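Side-chain contacts in conserved hypothetical secreted protein (Helicobacter pylori, PDB 4RNZ), which probably acts as a zinc-dependent M23-family endopeptidase on cell-wall peptidoglycan and helps determine the shape of the bacterial cell: residues A[26-29]-A[30-34]; A[254-258]-A[259-263]. One frame throughout, in Å; residues are numbered along the deposited sequence.

Contact 1: residues A[26-29]-A[30-34]; sequences YNLS and SQDKE. With ZN (zinc ion), chain B.
Ser29 turns OG into the space between its own backbone N and carbonyl carbon (chi1 65°), which sets the hydroxyl in front of Asp32 N, 3.0 Å away. Lys33 instead places CG anti to its carbonyl carbon, runs almost straight through CD, and bends only at its last torsion (chi4 129°), so that NZ comes back over segment 26-29. There NZ gives a hydrogen bond to Tyr26 O at 2.7 Å, tilted 30° from the carbonyl plane, and a weak, longer one to Leu28 O. The ammonium group thus ties the carbonyls of Tyr26 and, weakly, Leu28 back to the first turn of helix 30-36, while the aliphatic part of the lysine runs past Leu28, Lys33 CG lying 3.8 Å from Leu28 CB. Ser29 is the N-cap of helix 30-36: its short side chain lets OG accept from Asp32 N in a nearly straight bond, and its carbonyl O starts the helical pattern by accepting from Lys33 N. The acidic Asp32 in the first turn probably interacts favourably with the positive end of the helix dipole. A water accepts from Ser29 N and donates to Asp32 OD2 at 2.7 Å, tying the carboxylate to the cap, while Asp32 CB lies 4.0 Å from Leu28 CB, the two side chains crossing at about a right angle. One turn on from Ser30, Glu34 extends OE2 to the zinc ion at 2.0 Å; His219, Asp223 and His301 complete the site.

Contact 2: residues A[254-258]-A[259-263]; sequences EIHLN and ELRLV
Arg261 reaches past His256 to Glu254, its side chain leaving the strand with CG anti to the backbone N (chi1 180°). From CB the chain continues to CG, which sits over one face of the His256 ring in a CH-pi contact, 4.3 Å from the ring centroid. CD is also close to the ring, 4.0 Å from His256 NE2. A bend at chi3 then brings NE to Glu254 OE1 at 3.2 Å in a salt bridge. The bond is fairly straight at NE, yet it meets OE1 from well above the carboxylate plane, and the two flat groups are 49° apart. NH2 adds a weak bond to Glu254 OE2 and has a stronger partner in Glu38, while Lys246 also pairs with OE2. A long arginine suits this place because one methylene can pack on the ring face while the guanidinium reaches two acids. Glu254, His256, Arg261 and Val263 share one face of a beta hairpin; Ile255, Leu257, Leu260 and Leu262 give the other face a hydrophobic surface. A type II' turn from Leu257 to Leu260 closes the hairpin, with Leu260 N bonded to Leu257 O at 2.8 Å. Within the antiparallel M23 sheet, strand 252-257 is flanked by strand 238-243, and strand 260-267 by strand 299-306, whose Tyr305 makes a cation-pi contact with Arg261; the turn meets helix 112-121 through Asn258 and Glu259.

How the contacts relate
The two contacts come from different parts of the protein, the Csd3 N-terminal region and the M23 peptidase region, and meet near one zinc site, contact 1 supplying a ligand and contact 2 lying behind one. Their centres lie 24 Å apart and their nearest atoms about 8 Å, so they do not touch. In contact 2 the Val263 side chain is about 4 Å from that of the ligand His301 and about 9 Å from the zinc. Strand 260-267 continues to His266, which hydrogen-bonds the other oxygen of Glu34. With a glutamate from the N-terminal region occupying a coordination position beside the M23 ligands, the geometry is consistent with a self-inhibited state of the peptidase.

Contact 1: residues A[26-29]-A[30-34]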
ATOM      1  N   TYR A  26      11.899  -0.777 -24.322  1.00 32.38           N
ATOM      2  CA  TYR A  26      13.364  -0.883 -24.268  1.00 32.38           C
ATOM      3  C   TYR A  26      14.032   0.470 -24.193  1.00 33.42           C
ATOM      4  O   TYR A  26      15.034   0.621 -23.489  1.00 30.02           O
ATOM      5  CB  TYR A  26      13.904  -1.702 -25.444  1.00 33.09           C
ATOM      6  CG  TYR A  26      13.497  -3.157 -25.413  1.00 34.38           C
ATOM      7  CD1 TYR A  26      13.833  -3.964 -24.342  1.00 36.44           C
ATOM      8  CD2 TYR A  26      12.782  -3.732 -26.461  1.00 37.33           C
ATOM      9  CE1 TYR A  26      13.469  -5.302 -24.301  1.00 38.62           C
ATOM     10  CE2 TYR A  26      12.418  -5.073 -26.430  1.00 37.80           C
ATOM     11  CZ  TYR A  26      12.760  -5.848 -25.349  1.00 39.61           C
ATOM     12  OH  TYR A  26      12.400  -7.176 -25.305  1.00 45.64           O
ATOM     13  N   ASN A  27      13.460   1.466 -24.883  1.00 33.42           N
ATOM     14  CA  ASN A  27      13.969   2.837 -24.825  1.00 33.43           C
ATOM     15  C   ASN A  27      13.778   3.560 -23.513  1.00 34.85           C
ATOM     16  O   ASN A  27      14.340   4.624 -23.332  1.00 34.93           O
ATOM     17  CB  ASN A  27      13.347   3.714 -25.925  1.00 37.27           C
ATOM     18  CG  ASN A  27      13.954   3.462 -27.283  1.00 41.72           C
ATOM     19  OD1 ASN A  27      13.281   3.588 -28.311  1.00 46.17           O
ATOM     20  ND2 ASN A  27      15.237   3.117 -27.303  1.00 39.31           N
ATOM     21  N   LEU A  28      12.976   3.026 -22.601  1.00 34.75           N
ATOM     22  CA  LEU A  28      12.782   3.710 -21.324  1.00 33.40           C
ATOM     23  C   LEU A  28      14.077   3.768 -20.554  1.00 33.87           C
ATOM     24  O   LEU A  28      14.886   2.839 -20.625  1.00 32.16           O
ATOM     25  CB  LEU A  28      11.737   2.979 -20.481  1.00 31.51           C
ATOM     26  CG  LEU A  28      10.321   2.994 -21.051  1.00 31.75           C
ATOM     27  CD1 LEU A  28       9.360   2.100 -20.263  1.00 31.29           C
ATOM     28  CD2 LEU A  28       9.789   4.418 -21.131  1.00 31.76           C
ATOM     29  N   SER A  29      14.243   4.841 -19.782  1.00 34.89           N
ATOM     30  CA  SER A  29      15.343   4.960 -18.848  1.00 37.50           C
ATOM     31  C   SER A  29      15.225   3.825 -17.848  1.00 39.18           C
ATOM     32  O   SER A  29      14.167   3.209 -17.735  1.00 35.29           O
ATOM     33  CB  SER A  29      15.263   6.290 -18.118  1.00 40.40           C
ATOM     34  OG  SER A  29      14.098   6.349 -17.317  1.00 42.48           O
ATOM     35  N   SER A  30      16.297   3.528 -17.128  1.00 39.14           N
ATOM     36  CA  SER A  30      16.230   2.431 -16.174  1.00 40.61           C
ATOM     37  C   SER A  30      15.308   2.784 -15.002  1.00 37.32           C
ATOM     38  O   SER A  30      14.687   1.892 -14.418  1.00 38.90           O
ATOM     39  CB  SER A  30      17.618   2.032 -15.674  1.00 42.50           C
ATOM     40  OG  SER A  30      18.245   3.145 -15.110  1.00 45.94           O
ATOM     41  N   GLN A  31      15.214   4.063 -14.674  1.00 37.29           N
ATOM     42  CA  GLN A  31      14.279   4.544 -13.656  1.00 40.80           C
ATOM     43  C   GLN A  31      12.833   4.306 -14.115  1.00 38.46           C
ATOM     44  O   GLN A  31      12.027   3.793 -13.357  1.00 38.16           O
ATOM     45  CB  GLN A  31      14.494   6.031 -13.358  1.00 44.63           C
ATOM     46  CG  GLN A  31      15.861   6.369 -12.761  1.00 47.79           C
ATOM     47  CD  GLN A  31      16.942   6.647 -13.809  1.00 53.66           C
ATOM     48  OE1 GLN A  31      16.762   6.400 -15.011  1.00 53.84           O
ATOM     49  NE2 GLN A  31      18.087   7.156 -13.349  1.00 54.56           N
ATOM     50  N   ASP A  32      12.517   4.658 -15.360  1.00 37.04           N
ATOM     51  CA  ASP A  32      11.180   4.374 -15.900  1.00 34.46           C
ATOM     52  C   ASP A  32      10.896   2.862 -16.040  1.00 35.05           C
ATOM     53  O   ASP A  32       9.771   2.416 -15.818  1.00 30.50           O
ATOM     54  CB  ASP A  32      10.971   5.109 -17.215  1.00 36.72           C
ATOM     55  CG  ASP A  32      10.661   6.587 -17.020  1.00 38.29           C
ATOM     56  OD1 ASP A  32      10.375   7.008 -15.881  1.00 37.05           O
ATOM     57  OD2 ASP A  32      10.704   7.332 -18.022  1.00 38.92           O
ATOM     58  N   LYS A  33      11.902   2.062 -16.387  1.00 32.81           N
ATOM     59  CA  LYS A  33      11.725   0.613 -16.374  1.00 33.66           C
ATOM     60  C   LYS A  33      11.366   0.083 -14.985  1.00 31.60           C
ATOM     61  O   LYS A  33      10.469  -0.738 -14.860  1.00 33.53           O
ATOM     62  CB  LYS A  33      12.976  -0.088 -16.885  1.00 34.20           C
ATOM     63  CG  LYS A  33      13.141   0.078 -18.380  1.00 36.28           C
ATOM     64  CD  LYS A  33      14.374  -0.650 -18.889  1.00 37.72           C
ATOM     65  CE  LYS A  33      14.281  -0.935 -20.375  1.00 41.90           C
ATOM     66  NZ  LYS A  33      15.507  -0.463 -21.061  1.00 41.64           N
ATOM     67  N   GLU A  34      12.059   0.551 -13.949  1.00 34.32           N
ATOM     68  CA  GLU A  34      11.729   0.137 -12.581  1.00 37.51           C
ATOM     69  C   GLU A  34      10.258   0.480 -12.275  1.00 33.85           C
ATOM     70  O   GLU A  34       9.507  -0.321 -11.729  1.00 32.92           O
ATOM     71  CB  GLU A  34      12.629   0.827 -11.552  1.00 38.79           C
ATOM     72  CG  GLU A  34      14.028   0.243 -11.415  1.00 42.54           C
ATOM     73  CD  GLU A  34      14.717   0.638 -10.097  1.00 40.82           C
ATOM     74  OE1 GLU A  34      15.647  -0.076  -9.684  1.00 37.97           O
ATOM     75  OE2 GLU A  34      14.337   1.654  -9.467  1.00 38.26           O
TER
HETATM   76 ZN    ZN B 501      14.936   1.929  -7.584  1.00 32.61          ZN
HETATM   77  O   HOH W   1      12.423   6.892 -20.037  1.00 38.88           O

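Contact 2: residues A[254-258]-A[259-263]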
ATOM      1  N   GLU A 254      10.190 -11.007  -3.303  1.00 29.85           N
ATOM      2  CA  GLU A 254       9.141 -10.264  -2.635  1.00 31.96           C
ATOM      3  C   GLU A 254       8.758 -11.069  -1.422  1.00 30.73           C
ATOM      4  O   GLU A 254       8.582 -12.280  -1.507  1.00 32.22           O
ATOM      5  CB  GLU A 254       7.932 -10.054  -3.569  1.00 34.44           C
ATOM      6  CG  GLU A 254       8.331  -9.380  -4.882  1.00 35.37           C
ATOM      7  CD  GLU A 254       7.131  -8.909  -5.706  1.00 39.75           C
ATOM      8  OE1 GLU A 254       5.992  -9.171  -5.282  1.00 38.68           O
ATOM      9  OE2 GLU A 254       7.348  -8.276  -6.769  1.00 39.01           O
ATOM     10  N   ILE A 255       8.689 -10.384  -0.290  1.00 32.34           N
ATOM     11  CA  ILE A 255       8.368 -10.980   0.989  1.00 31.70           C
ATOM     12  C   ILE A 255       7.194 -10.235   1.594  1.00 31.99           C
ATOM     13  O   ILE A 255       7.130  -9.006   1.518  1.00 31.42           O
ATOM     14  CB  ILE A 255       9.594 -10.905   1.930  1.00 31.59           C
ATOM     15  CG1 ILE A 255      10.659 -11.901   1.467  1.00 33.32           C
ATOM     16  CG2 ILE A 255       9.196 -11.171   3.383  1.00 30.95           C
ATOM     17  CD1 ILE A 255      12.081 -11.535   1.885  1.00 33.83           C
ATOM     18  N   HIS A 256       6.276 -10.982   2.213  1.00 33.20           N
ATOM     19  CA  HIS A 256       5.093 -10.412   2.847  1.00 32.25           C
ATOM     20  C   HIS A 256       5.099 -10.615   4.347  1.00 32.15           C
ATOM     21  O   HIS A 256       5.464 -11.689   4.844  1.00 29.31           O
ATOM     22  CB  HIS A 256       3.824 -11.068   2.318  1.00 34.36           C
ATOM     23  CG  HIS A 256       3.611 -10.878   0.859  1.00 36.31           C
ATOM     24  ND1 HIS A 256       4.379 -11.514  -0.092  1.00 42.88           N
ATOM     25  CD2 HIS A 256       2.717 -10.128   0.180  1.00 36.27           C
ATOM     26  CE1 HIS A 256       3.973 -11.157  -1.297  1.00 38.53           C
ATOM     27  NE2 HIS A 256       2.957 -10.331  -1.160  1.00 40.11           N
ATOM     28  N   LEU A 257       4.665  -9.579   5.055  1.00 32.77           N
ATOM     29  CA  LEU A 257       4.539  -9.612   6.500  1.00 33.86           C
ATOM     30  C   LEU A 257       3.416  -8.675   6.869  1.00 32.89           C
ATOM     31  O   LEU A 257       3.516  -7.454   6.652  1.00 27.87           O
ATOM     32  CB  LEU A 257       5.849  -9.172   7.187  1.00 32.91           C
ATOM     33  CG  LEU A 257       5.804  -9.198   8.721  1.00 34.03           C
ATOM     34  CD1 LEU A 257       5.707 -10.627   9.245  1.00 35.63           C
ATOM     35  CD2 LEU A 257       7.015  -8.499   9.323  1.00 34.94           C
ATOM     36  N   ASN A 258       2.354  -9.236   7.455  1.00 33.61           N
ATOM     37  CA  ASN A 258       1.164  -8.471   7.794  1.00 31.85           C
ATOM     38  C   ASN A 258       0.723  -7.670   6.557  1.00 30.66           C
ATOM     39  O   ASN A 258       0.586  -8.248   5.500  1.00 32.79           O
ATOM     40  CB  ASN A 258       1.401  -7.598   9.025  1.00 35.53           C
ATOM     41  CG  ASN A 258       1.791  -8.413  10.261  1.00 41.21           C
ATOM     42  OD1 ASN A 258       1.623  -9.625  10.304  1.00 46.62           O
ATOM     43  ND2 ASN A 258       2.301  -7.737  11.267  1.00 47.01           N
ATOM     44  N   GLU A 259       0.545  -6.357   6.665  1.00 33.29           N
ATOM     45  CA  GLU A 259       0.114  -5.558   5.510  1.00 33.83           C
ATOM     46  C   GLU A 259       1.270  -5.045   4.633  1.00 34.24           C
ATOM     47  O   GLU A 259       1.045  -4.269   3.696  1.00 32.40           O
ATOM     48  CB  GLU A 259      -0.807  -4.420   5.951  1.00 33.98           C
ATOM     49  CG  GLU A 259      -0.197  -3.288   6.781  1.00 34.25           C
ATOM     50  CD  GLU A 259      -0.268  -3.528   8.292  1.00 35.14           C
ATOM     51  OE1 GLU A 259       0.361  -4.512   8.754  1.00 33.18           O
ATOM     52  OE2 GLU A 259      -0.913  -2.726   9.016  1.00 37.75           O
ATOM     53  N   LEU A 260       2.489  -5.513   4.905  1.00 31.76           N
ATOM     54  CA  LEU A 260       3.644  -5.144   4.098  1.00 31.79           C
ATOM     55  C   LEU A 260       4.009  -6.129   3.009  1.00 30.55           C
ATOM     56  O   LEU A 260       3.973  -7.355   3.169  1.00 31.52           O
ATOM     57  CB  LEU A 260       4.899  -4.874   4.957  1.00 31.78           C
ATOM     58  CG  LEU A 260       4.916  -3.732   5.984  1.00 31.66           C
ATOM     59  CD1 LEU A 260       6.313  -3.546   6.601  1.00 32.12           C
ATOM     60  CD2 LEU A 260       4.438  -2.406   5.417  1.00 33.25           C
ATOM     61  N   ARG A 261       4.435  -5.560   1.892  1.00 31.26           N
ATOM     62  CA  ARG A 261       5.152  -6.287   0.876  1.00 31.20           C
ATOM     63  C   ARG A 261       6.513  -5.596   0.664  1.00 30.85           C
ATOM     64  O   ARG A 261       6.583  -4.388   0.417  1.00 27.91           O
ATOM     65  CB  ARG A 261       4.321  -6.254  -0.390  1.00 33.48           C
ATOM     66  CG  ARG A 261       4.867  -6.956  -1.614  1.00 35.90           C
ATOM     67  CD  ARG A 261       3.853  -6.772  -2.765  1.00 36.56           C
ATOM     68  NE  ARG A 261       4.632  -6.579  -3.943  1.00 40.58           N
ATOM     69  CZ  ARG A 261       4.698  -5.500  -4.704  1.00 36.88           C
ATOM     70  NH1 ARG A 261       3.908  -4.434  -4.561  1.00 36.54           N
ATOM     71  NH2 ARG A 261       5.588  -5.533  -5.663  1.00 37.03           N
ATOM     72  N   LEU A 262       7.576  -6.394   0.746  1.00 29.89           N
ATOM     73  CA  LEU A 262       8.954  -5.892   0.695  1.00 30.19           C
ATOM     74  C   LEU A 262       9.625  -6.459  -0.550  1.00 28.94           C
ATOM     75  O   LEU A 262       9.616  -7.662  -0.768  1.00 33.18           O
ATOM     76  CB  LEU A 262       9.724  -6.272   1.972  1.00 30.99           C
ATOM     77  CG  LEU A 262       9.197  -5.661   3.285  1.00 31.08           C
ATOM     78  CD1 LEU A 262       8.174  -6.569   3.952  1.00 32.34           C
ATOM     79  CD2 LEU A 262      10.309  -5.392   4.280  1.00 32.39           C
ATOM     80  N   VAL A 263      10.208  -5.574  -1.354  1.00 28.76           N
ATOM     81  CA  VAL A 263      10.743  -5.929  -2.676  1.00 29.58           C
ATOM     82  C   VAL A 263      12.249  -5.708  -2.711  1.00 27.90           C
ATOM     83  O   VAL A 263      12.708  -4.650  -2.340  1.00 26.91           O
ATOM     84  CB  VAL A 263      10.076  -5.043  -3.740  1.00 29.76           C
ATOM     85  CG1 VAL A 263      10.769  -5.151  -5.099  1.00 33.61           C
ATOM     86  CG2 VAL A 263       8.597  -5.395  -3.841  1.00 33.31           C
TER